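Local coordinates for conjugal transfer protein TRWB (Escherichia coli, PDB 1E9R) that probably uses ATP binding and hydrolysis, as a ring-helicase-like hexamer, to couple and drive DNA transfer during bacterial conjugation, at residues Leu258-Val263 / Ser290-Ala295; Ala131-Pro136 / Val263-Thr268; Val87-Asp92 / Phe284-Ala289. All blocks are in the same frame, centred on the assembly; numbering follows the deposited sequence.

Contact 1: residues Leu258-Val263 / Ser290-Ala295; sequences LISAWV and SLEKLA
Ser260 OG is gripped by two hydrogen bonds, one accepted and one donated. It accepts the backbone N-H of Glu292, with Glu292 N 2.8 Å from Ser260 OG and a nearly straight 166° at the hydrogen, and it donates to the carbonyl of Arg256 one turn earlier on its own helix. A chi1 of -64° puts OG anti to the carbonyl carbon and beside the backbone N, a setting from which it reaches both. Helix 252-269 here belongs to a P-loop NTPase core: it forms the crossover between parallel strands 243-247 and 281-285, and segment 290-295 is the loop that leaves the second strand and runs back over the helix. Apolar side chains pack around the bond. Leu291 crosses Ile259 at about a right angle, its CD2 3.8 Å from Ile259 CG2, and crosses Val263 obliquely, its CD1 3.9 Å from Val263 CG2. Glu292 lays its aliphatic part beside the hydroxyl, CG 3.5 Å from Ser260 OG, before the chain bends at chi2; its OE2 then forms a salt bridge with Lys217. Leu294 divides its branches between Ser260 and Val263: CD2 approaches the backbone oxygen Ser260 O to 3.6 Å, and CD1 ends 3.6 Å from Val263 CG1.

Contact 2: residues Ala131-Pro136 / Val263-Thr268; sequences ALSVVP and VDVVCT
Ser133 donates its hydroxyl to Asp264, with OG 2.6 Å from Asp264 OD2, a short bond, the one hydrogen bond between segments 131-136 and 263-268. The acceptor is the anti lone pair of OD2, on the side turned away from OD1, so the serine approaches from the outer flank of the carboxylate. Beside the bond, Val265 CG2 rests 4.0 Å from Ser133 CB and adds an apolar flank. Both helices come close at this point: the CA atoms of Ser133 and Asp264 are 5.4 Å apart, a spacing permitted by the small serine side chain.

The second shell fixes the carboxylate. Asp264 holds CG anti to its backbone N (chi1 -164°), which directs the group toward Ser133, while OD1 accepts the backbone N-H of Ser296, just ahead of helix 297-303. Each carboxylate oxygen thus has its own donor, which would restrain rotation of the group and is consistent with an ionised acid. Further along, Asp264 O accepts twice, from Thr268 N at 3.0 Å and from Thr268 OG1 at 2.9 Å; the hydroxyl lies 36° out of the carbonyl plane. Thr268 OG1 is also bonded to Ser296 OG, and Thr268 O receives Arg129 NH2 from helix 126-134.

Such a buried serine-aspartate bond at a close helix-helix approach joins two parts of the fold here: the helical region inserted between strands 103-105 and 243-247, and a crossover helix of the P-loop NTPase core.

Contact 3: residues Val87-Asp92 / Phe284-Ala289; sequences VDPNGD and FIDELA
Asp286 spreads its carboxylate over the side chains of the neighbouring strand, OD1 lying 3.1 Å from Val87 CG1 and OD2 3.1 Å from Pro89 CG. It crosses Val87 at about a right angle but meets the proline ring tip to tip. Its chi1 of 64° places CG in the crowded position between backbone N and carbonyl carbon, which turns the acid toward segment 87-92. Behind it the backbones join: Val87 N donates to Phe284 O at 2.8 Å, with 167° at the hydrogen and the donor nearly along the C=O axis. These are adjacent parallel strands, 83-89 and 281-285, in the central sheet of a P-loop NTPase, and the apolar strand leading into Asp286 and Glu287 is consistent with a Walker B motif; the Asp286 side chain lies near the probable P-loop without touching it. An alanine here in place of the aspartate would remove both carboxylate oxygens, and so would probably loosen the packing against Val87 and Pro89 and lose an acidic group beside the likely nucleotide site. Glu287 turns elsewhere, its OE2 accepting Ala289 N at 2.8 Å through the anti lone pair while OE1 takes Gln316 N.

In the fold
Contacts 1 and 2 share Val263 and helix 252-269, with centres about 7 Å apart. They also meet where Ala261 CB lies 3.4 Å from Ser133 O and Glu292 OE1 3.0 Å from Pro136 CG. Contact 3 lies in the central sheet, its centre about 12 Å from that of contact 1 and about 17 Å from that of contact 2. Val263 bridges to the sheet, its CG2 3.7 Å from Val87 CG2, and Leu291 CD1 packs 4.0 Å from Ile285 CG2. Helix 126-134 thus packs on helix 252-269, which packs on the sheet, where the Asp286 side chain lies near the probable P-loop (Gly60, Gly65, Lys66, Ser67), whose backbone amides appear to hold sulphate.

Contact 1: residues Leu258-Val263 / Ser290-Ala295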
loop_
_atom_site.group_PDB
_atom_site.type_symbol
_atom_site.label_atom_id
_atom_site.label_comp_id
_atom_site.label_asym_id
_atom_site.label_seq_id
_atom_site.Cartn_x
_atom_site.Cartn_y
_atom_site.Cartn_z
ATOM N N LEU B 258 -22.518 -1.028 -23.261
ATOM C CA LEU B 258 -23.574 -0.323 -23.998
ATOM C C LEU B 258 -24.490 0.423 -23.037
ATOM O O LEU B 258 -24.759 1.606 -23.227
ATOM C CB LEU B 258 -24.432 -1.294 -24.820
ATOM C CG LEU B 258 -24.934 -0.749 -26.172
ATOM C CD1 LEU B 258 -26.170 -1.516 -26.610
ATOM C CD2 LEU B 258 -25.245 0.732 -26.071
ATOM N N ILE B 259 -24.970 -0.286 -22.014
ATOM C CA ILE B 259 -25.852 0.296 -21.008
ATOM C C ILE B 259 -25.103 1.440 -20.319
ATOM O O ILE B 259 -25.652 2.533 -20.135
ATOM C CB ILE B 259 -26.294 -0.774 -19.978
ATOM C CG1 ILE B 259 -27.114 -1.863 -20.677
ATOM C CG2 ILE B 259 -27.155 -0.150 -18.904
ATOM C CD1 ILE B 259 -27.190 -3.181 -19.893
ATOM N N SER B 260 -23.844 1.199 -19.955
ATOM C CA SER B 260 -23.030 2.242 -19.334
ATOM C C SER B 260 -22.959 3.437 -20.288
ATOM O O SER B 260 -23.018 4.582 -19.864
ATOM C CB SER B 260 -21.607 1.740 -19.050
ATOM O OG SER B 260 -21.621 0.686 -18.108
ATOM N N ALA B 261 -22.829 3.172 -21.578
ATOM C CA ALA B 261 -22.770 4.255 -22.541
ATOM C C ALA B 261 -24.049 5.083 -22.493
ATOM O O ALA B 261 -24.007 6.315 -22.469
ATOM C CB ALA B 261 -22.573 3.697 -23.944
ATOM N N TRP B 262 -25.194 4.410 -22.486
ATOM C CA TRP B 262 -26.455 5.126 -22.466
ATOM C C TRP B 262 -26.599 5.972 -21.217
ATOM O O TRP B 262 -26.905 7.170 -21.296
ATOM C CB TRP B 262 -27.640 4.157 -22.595
ATOM C CG TRP B 262 -27.809 3.604 -23.994
ATOM C CD1 TRP B 262 -27.518 4.241 -25.171
ATOM C CD2 TRP B 262 -28.308 2.310 -24.352
ATOM N NE1 TRP B 262 -27.803 3.422 -26.233
ATOM C CE2 TRP B 262 -28.287 2.230 -25.761
ATOM C CE3 TRP B 262 -28.769 1.210 -23.619
ATOM C CZ2 TRP B 262 -28.711 1.086 -26.457
ATOM C CZ3 TRP B 262 -29.192 0.067 -24.312
ATOM C CH2 TRP B 262 -29.157 0.019 -25.717
ATOM N N VAL B 263 -26.373 5.359 -20.060
ATOM C CA VAL B 263 -26.473 6.096 -18.810
ATOM C C VAL B 263 -25.598 7.357 -18.846
ATOM O O VAL B 263 -26.024 8.434 -18.428
ATOM C CB VAL B 263 -26.056 5.225 -17.618
ATOM C CG1 VAL B 263 -26.001 6.064 -16.353
ATOM C CG2 VAL B 263 -27.032 4.074 -17.457
ATOM N N SER B 290 -22.653 -1.965 -10.999
ATOM C CA SER B 290 -22.757 -2.932 -12.094
ATOM C C SER B 290 -22.420 -2.282 -13.416
ATOM O O SER B 290 -22.141 -2.968 -14.401
ATOM C CB SER B 290 -24.161 -3.518 -12.191
ATOM O OG SER B 290 -24.331 -4.522 -11.214
ATOM N N LEU B 291 -22.474 -0.956 -13.436
ATOM C CA LEU B 291 -22.148 -0.204 -14.631
ATOM C C LEU B 291 -20.638 0.002 -14.626
ATOM O O LEU B 291 -19.979 -0.322 -13.644
ATOM C CB LEU B 291 -22.857 1.153 -14.612
ATOM C CG LEU B 291 -24.392 1.175 -14.620
ATOM C CD1 LEU B 291 -24.871 2.606 -14.587
ATOM C CD2 LEU B 291 -24.924 0.488 -15.855
ATOM N N GLU B 292 -20.082 0.513 -15.719
ATOM C CA GLU B 292 -18.645 0.766 -15.753
ATOM C C GLU B 292 -18.369 2.065 -14.994
ATOM O O GLU B 292 -19.297 2.711 -14.482
ATOM C CB GLU B 292 -18.134 0.896 -17.199
ATOM C CG GLU B 292 -18.279 -0.368 -18.038
ATOM C CD GLU B 292 -17.039 -0.686 -18.877
ATOM O OE1 GLU B 292 -15.971 -0.077 -18.641
ATOM O OE2 GLU B 292 -17.129 -1.561 -19.769
ATOM N N LYS B 293 -17.097 2.446 -14.908
ATOM C CA LYS B 293 -16.739 3.681 -14.233
ATOM C C LYS B 293 -17.164 4.824 -15.157
ATOM O O LYS B 293 -16.438 5.184 -16.086
ATOM C CB LYS B 293 -15.236 3.709 -13.990
ATOM C CG LYS B 293 -14.736 4.960 -13.315
ATOM C CD LYS B 293 -13.278 4.824 -12.949
ATOM C CE LYS B 293 -12.765 6.081 -12.269
ATOM N NZ LYS B 293 -11.402 5.848 -11.714
ATOM N N LEU B 294 -18.348 5.380 -14.909
ATOM C CA LEU B 294 -18.885 6.462 -15.737
ATOM C C LEU B 294 -18.090 7.759 -15.662
ATOM O O LEU B 294 -17.667 8.185 -14.593
ATOM C CB LEU B 294 -20.348 6.719 -15.368
ATOM C CG LEU B 294 -21.219 5.464 -15.400
ATOM C CD1 LEU B 294 -22.650 5.833 -15.070
ATOM C CD2 LEU B 294 -21.152 4.815 -16.767
ATOM N N ALA B 295 -17.904 8.388 -16.814
ATOM C CA ALA B 295 -17.146 9.621 -16.900
ATOM C C ALA B 295 -17.925 10.873 -16.518
ATOM O O ALA B 295 -17.336 11.850 -16.046
ATOM C CB ALA B 295 -16.594 9.774 -18.311
#

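Contact 2: residues Ala131-Pro136 / Val263-Thr268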
loop_
_atom_site.group_PDB
_atom_site.type_symbol
_atom_site.label_atom_id
_atom_site.label_comp_id
_atom_site.label_asym_id
_atom_site.label_seq_id
_atom_site.Cartn_x
_atom_site.Cartn_y
_atom_site.Cartn_z
ATOM N N ALA B 131 -17.347 10.045 -26.802
ATOM C CA ALA B 131 -16.350 8.986 -26.921
ATOM C C ALA B 131 -16.140 8.507 -25.471
ATOM O O ALA B 131 -15.927 7.323 -25.202
ATOM C CB ALA B 131 -15.058 9.552 -27.493
ATOM N N LEU B 132 -16.226 9.465 -24.548
ATOM C CA LEU B 132 -16.087 9.228 -23.116
ATOM C C LEU B 132 -17.232 8.347 -22.615
ATOM O O LEU B 132 -17.109 7.709 -21.577
ATOM C CB LEU B 132 -16.121 10.570 -22.382
ATOM C CG LEU B 132 -14.964 11.106 -21.543
ATOM C CD1 LEU B 132 -13.690 10.384 -21.841
ATOM C CD2 LEU B 132 -14.823 12.584 -21.818
ATOM N N SER B 133 -18.345 8.323 -23.348
ATOM C CA SER B 133 -19.519 7.514 -22.979
ATOM C C SER B 133 -19.394 6.097 -23.516
ATOM O O SER B 133 -19.740 5.130 -22.840
ATOM C CB SER B 133 -20.801 8.131 -23.540
ATOM O OG SER B 133 -21.028 9.421 -23.007
ATOM N N VAL B 134 -18.900 5.991 -24.744
ATOM C CA VAL B 134 -18.707 4.700 -25.403
ATOM C C VAL B 134 -17.568 3.935 -24.741
ATOM O O VAL B 134 -17.660 2.733 -24.519
ATOM C CB VAL B 134 -18.381 4.898 -26.904
ATOM C CG1 VAL B 134 -18.086 3.561 -27.561
ATOM C CG2 VAL B 134 -19.543 5.592 -27.596
ATOM N N VAL B 135 -16.492 4.650 -24.433
ATOM C CA VAL B 135 -15.323 4.071 -23.789
ATOM C C VAL B 135 -15.192 4.635 -22.361
ATOM O O VAL B 135 -14.468 5.615 -22.120
ATOM C CB VAL B 135 -14.045 4.402 -24.596
ATOM C CG1 VAL B 135 -12.846 3.696 -23.991
ATOM C CG2 VAL B 135 -14.238 4.004 -26.052
ATOM N N PRO B 136 -15.895 4.027 -21.392
ATOM C CA PRO B 136 -15.799 4.537 -20.021
ATOM C C PRO B 136 -14.382 4.546 -19.452
ATOM O O PRO B 136 -13.447 3.980 -20.038
ATOM C CB PRO B 136 -16.769 3.644 -19.239
ATOM C CG PRO B 136 -16.848 2.400 -20.048
ATOM C CD PRO B 136 -16.833 2.897 -21.471
ATOM N N VAL B 263 -26.373 5.359 -20.060
ATOM C CA VAL B 263 -26.473 6.096 -18.810
ATOM C C VAL B 263 -25.598 7.357 -18.846
ATOM O O VAL B 263 -26.024 8.434 -18.428
ATOM C CB VAL B 263 -26.056 5.225 -17.618
ATOM C CG1 VAL B 263 -26.001 6.064 -16.353
ATOM C CG2 VAL B 263 -27.032 4.074 -17.457
ATOM N N ASP B 264 -24.379 7.221 -19.360
ATOM C CA ASP B 264 -23.466 8.351 -19.435
ATOM C C ASP B 264 -23.949 9.384 -20.444
ATOM O O ASP B 264 -23.775 10.584 -20.237
ATOM C CB ASP B 264 -22.054 7.884 -19.804
ATOM C CG ASP B 264 -21.012 8.934 -19.511
ATOM O OD1 ASP B 264 -20.668 9.075 -18.321
ATOM O OD2 ASP B 264 -20.557 9.625 -20.446
ATOM N N VAL B 265 -24.551 8.926 -21.539
ATOM C CA VAL B 265 -25.065 9.857 -22.531
ATOM C C VAL B 265 -26.091 10.739 -21.842
ATOM O O VAL B 265 -26.110 11.949 -22.051
ATOM C CB VAL B 265 -25.751 9.138 -23.705
ATOM C CG1 VAL B 265 -26.468 10.161 -24.590
ATOM C CG2 VAL B 265 -24.720 8.373 -24.515
ATOM N N VAL B 266 -26.942 10.134 -21.016
ATOM C CA VAL B 266 -27.956 10.902 -20.301
ATOM C C VAL B 266 -27.302 11.913 -19.366
ATOM O O VAL B 266 -27.683 13.079 -19.349
ATOM C CB VAL B 266 -28.895 9.993 -19.466
ATOM C CG1 VAL B 266 -29.791 10.847 -18.569
ATOM C CG2 VAL B 266 -29.752 9.152 -20.388
ATOM N N CYS B 267 -26.308 11.471 -18.604
ATOM C CA CYS B 267 -25.622 12.349 -17.677
ATOM C C CYS B 267 -24.931 13.560 -18.307
ATOM O O CYS B 267 -24.957 14.644 -17.734
ATOM C CB CYS B 267 -24.621 11.543 -16.862
ATOM S SG CYS B 267 -25.401 10.304 -15.778
ATOM N N THR B 268 -24.322 13.398 -19.479
ATOM C CA THR B 268 -23.637 14.524 -20.122
ATOM C C THR B 268 -24.611 15.443 -20.811
ATOM O O THR B 268 -24.457 16.663 -20.797
ATOM C CB THR B 268 -22.671 14.108 -21.238
ATOM O OG1 THR B 268 -22.115 12.831 -20.952
ATOM C CG2 THR B 268 -21.554 15.120 -21.355
#

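Contact 3: residues Val87-Asp92 / Phe284-Ala289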
loop_
_atom_site.group_PDB
_atom_site.type_symbol
_atom_site.label_atom_id
_atom_site.label_comp_id
_atom_site.label_asym_id
_atom_site.label_seq_id
_atom_site.Cartn_x
_atom_site.Cartn_y
_atom_site.Cartn_z
ATOM N N VAL B 87 -32.925 2.381 -15.502
ATOM C CA VAL B 87 -32.014 1.296 -15.846
ATOM C C VAL B 87 -32.833 0.135 -15.298
ATOM O O VAL B 87 -32.861 -0.134 -14.090
ATOM C CB VAL B 87 -30.663 1.460 -15.125
ATOM C CG1 VAL B 87 -29.766 0.273 -15.408
ATOM C CG2 VAL B 87 -29.992 2.738 -15.605
ATOM N N ASP B 88 -33.523 -0.526 -16.218
ATOM C CA ASP B 88 -34.460 -1.577 -15.878
ATOM C C ASP B 88 -34.093 -3.012 -16.238
ATOM O O ASP B 88 -34.340 -3.475 -17.348
ATOM C CB ASP B 88 -35.808 -1.180 -16.497
ATOM C CG ASP B 88 -36.938 -2.083 -16.091
ATOM O OD1 ASP B 88 -36.947 -2.601 -14.949
ATOM O OD2 ASP B 88 -37.840 -2.242 -16.933
ATOM N N PRO B 89 -33.508 -3.740 -15.285
ATOM C CA PRO B 89 -33.106 -5.133 -15.487
ATOM C C PRO B 89 -34.316 -6.018 -15.757
ATOM O O PRO B 89 -35.282 -5.993 -15.005
ATOM C CB PRO B 89 -32.449 -5.489 -14.166
ATOM C CG PRO B 89 -31.959 -4.164 -13.664
ATOM C CD PRO B 89 -33.081 -3.253 -13.966
ATOM N N ASN B 90 -34.256 -6.802 -16.825
ATOM C CA ASN B 90 -35.345 -7.703 -17.179
ATOM C C ASN B 90 -36.656 -7.003 -17.499
ATOM O O ASN B 90 -37.717 -7.630 -17.461
ATOM C CB ASN B 90 -35.584 -8.701 -16.052
ATOM C CG ASN B 90 -34.381 -9.545 -15.773
ATOM O OD1 ASN B 90 -33.836 -10.177 -16.676
ATOM N ND2 ASN B 90 -33.948 -9.568 -14.519
ATOM N N GLY B 91 -36.591 -5.711 -17.803
ATOM C CA GLY B 91 -37.797 -4.966 -18.129
ATOM C C GLY B 91 -38.929 -5.034 -17.111
ATOM O O GLY B 91 -40.103 -4.877 -17.476
ATOM N N ASP B 92 -38.591 -5.257 -15.841
ATOM C CA ASP B 92 -39.595 -5.335 -14.781
ATOM C C ASP B 92 -40.453 -4.069 -14.666
ATOM O O ASP B 92 -41.677 -4.137 -14.641
ATOM C CB ASP B 92 -38.932 -5.611 -13.434
ATOM C CG ASP B 92 -39.878 -5.379 -12.264
ATOM O OD1 ASP B 92 -40.933 -6.056 -12.201
ATOM O OD2 ASP B 92 -39.573 -4.517 -11.406
ATOM N N PHE B 284 -33.057 6.497 -12.614
ATOM C CA PHE B 284 -33.053 5.372 -11.693
ATOM C C PHE B 284 -32.004 4.365 -12.107
ATOM O O PHE B 284 -32.077 3.825 -13.211
ATOM C CB PHE B 284 -34.427 4.701 -11.683
ATOM C CG PHE B 284 -35.451 5.453 -10.900
ATOM C CD1 PHE B 284 -36.127 6.527 -11.469
ATOM C CD2 PHE B 284 -35.711 5.116 -9.570
ATOM C CE1 PHE B 284 -37.046 7.262 -10.725
ATOM C CE2 PHE B 284 -36.628 5.839 -8.811
ATOM C CZ PHE B 284 -37.299 6.916 -9.389
ATOM N N ILE B 285 -31.034 4.121 -11.227
ATOM C CA ILE B 285 -29.967 3.152 -11.483
ATOM C C ILE B 285 -30.117 2.015 -10.488
ATOM O O ILE B 285 -29.841 2.190 -9.308
ATOM C CB ILE B 285 -28.583 3.777 -11.288
ATOM C CG1 ILE B 285 -28.442 5.006 -12.186
ATOM C CG2 ILE B 285 -27.500 2.751 -11.587
ATOM C CD1 ILE B 285 -27.125 5.725 -12.034
ATOM N N ASP B 286 -30.548 0.849 -10.962
ATOM C CA ASP B 286 -30.763 -0.309 -10.082
ATOM C C ASP B 286 -29.563 -0.679 -9.217
ATOM O O ASP B 286 -29.708 -0.949 -8.031
ATOM C CB ASP B 286 -31.168 -1.531 -10.903
ATOM C CG ASP B 286 -30.073 -1.983 -11.843
ATOM O OD1 ASP B 286 -29.553 -1.140 -12.617
ATOM O OD2 ASP B 286 -29.736 -3.186 -11.808
ATOM N N GLU B 287 -28.385 -0.710 -9.831
ATOM C CA GLU B 287 -27.144 -1.037 -9.139
ATOM C C GLU B 287 -26.046 -0.186 -9.749
ATOM O O GLU B 287 -25.670 -0.365 -10.901
ATOM C CB GLU B 287 -26.815 -2.523 -9.298
ATOM C CG GLU B 287 -25.437 -2.904 -8.782
ATOM C CD GLU B 287 -25.180 -2.409 -7.368
ATOM O OE1 GLU B 287 -25.945 -2.781 -6.452
ATOM O OE2 GLU B 287 -24.209 -1.648 -7.171
ATOM N N LEU B 288 -25.544 0.748 -8.958
ATOM C CA LEU B 288 -24.507 1.676 -9.390
ATOM C C LEU B 288 -23.167 1.007 -9.749
ATOM O O LEU B 288 -22.510 1.403 -10.724
ATOM C CB LEU B 288 -24.313 2.723 -8.292
ATOM C CG LEU B 288 -23.471 3.965 -8.547
ATOM C CD1 LEU B 288 -23.962 4.700 -9.753
ATOM C CD2 LEU B 288 -23.564 4.852 -7.330
ATOM N N ALA B 289 -22.782 -0.014 -8.981
ATOM C CA ALA B 289 -21.520 -0.722 -9.202
ATOM C C ALA B 289 -21.523 -1.788 -10.316
ATOM O O ALA B 289 -20.507 -2.436 -10.548
ATOM C CB ALA B 289 -21.043 -1.341 -7.888
#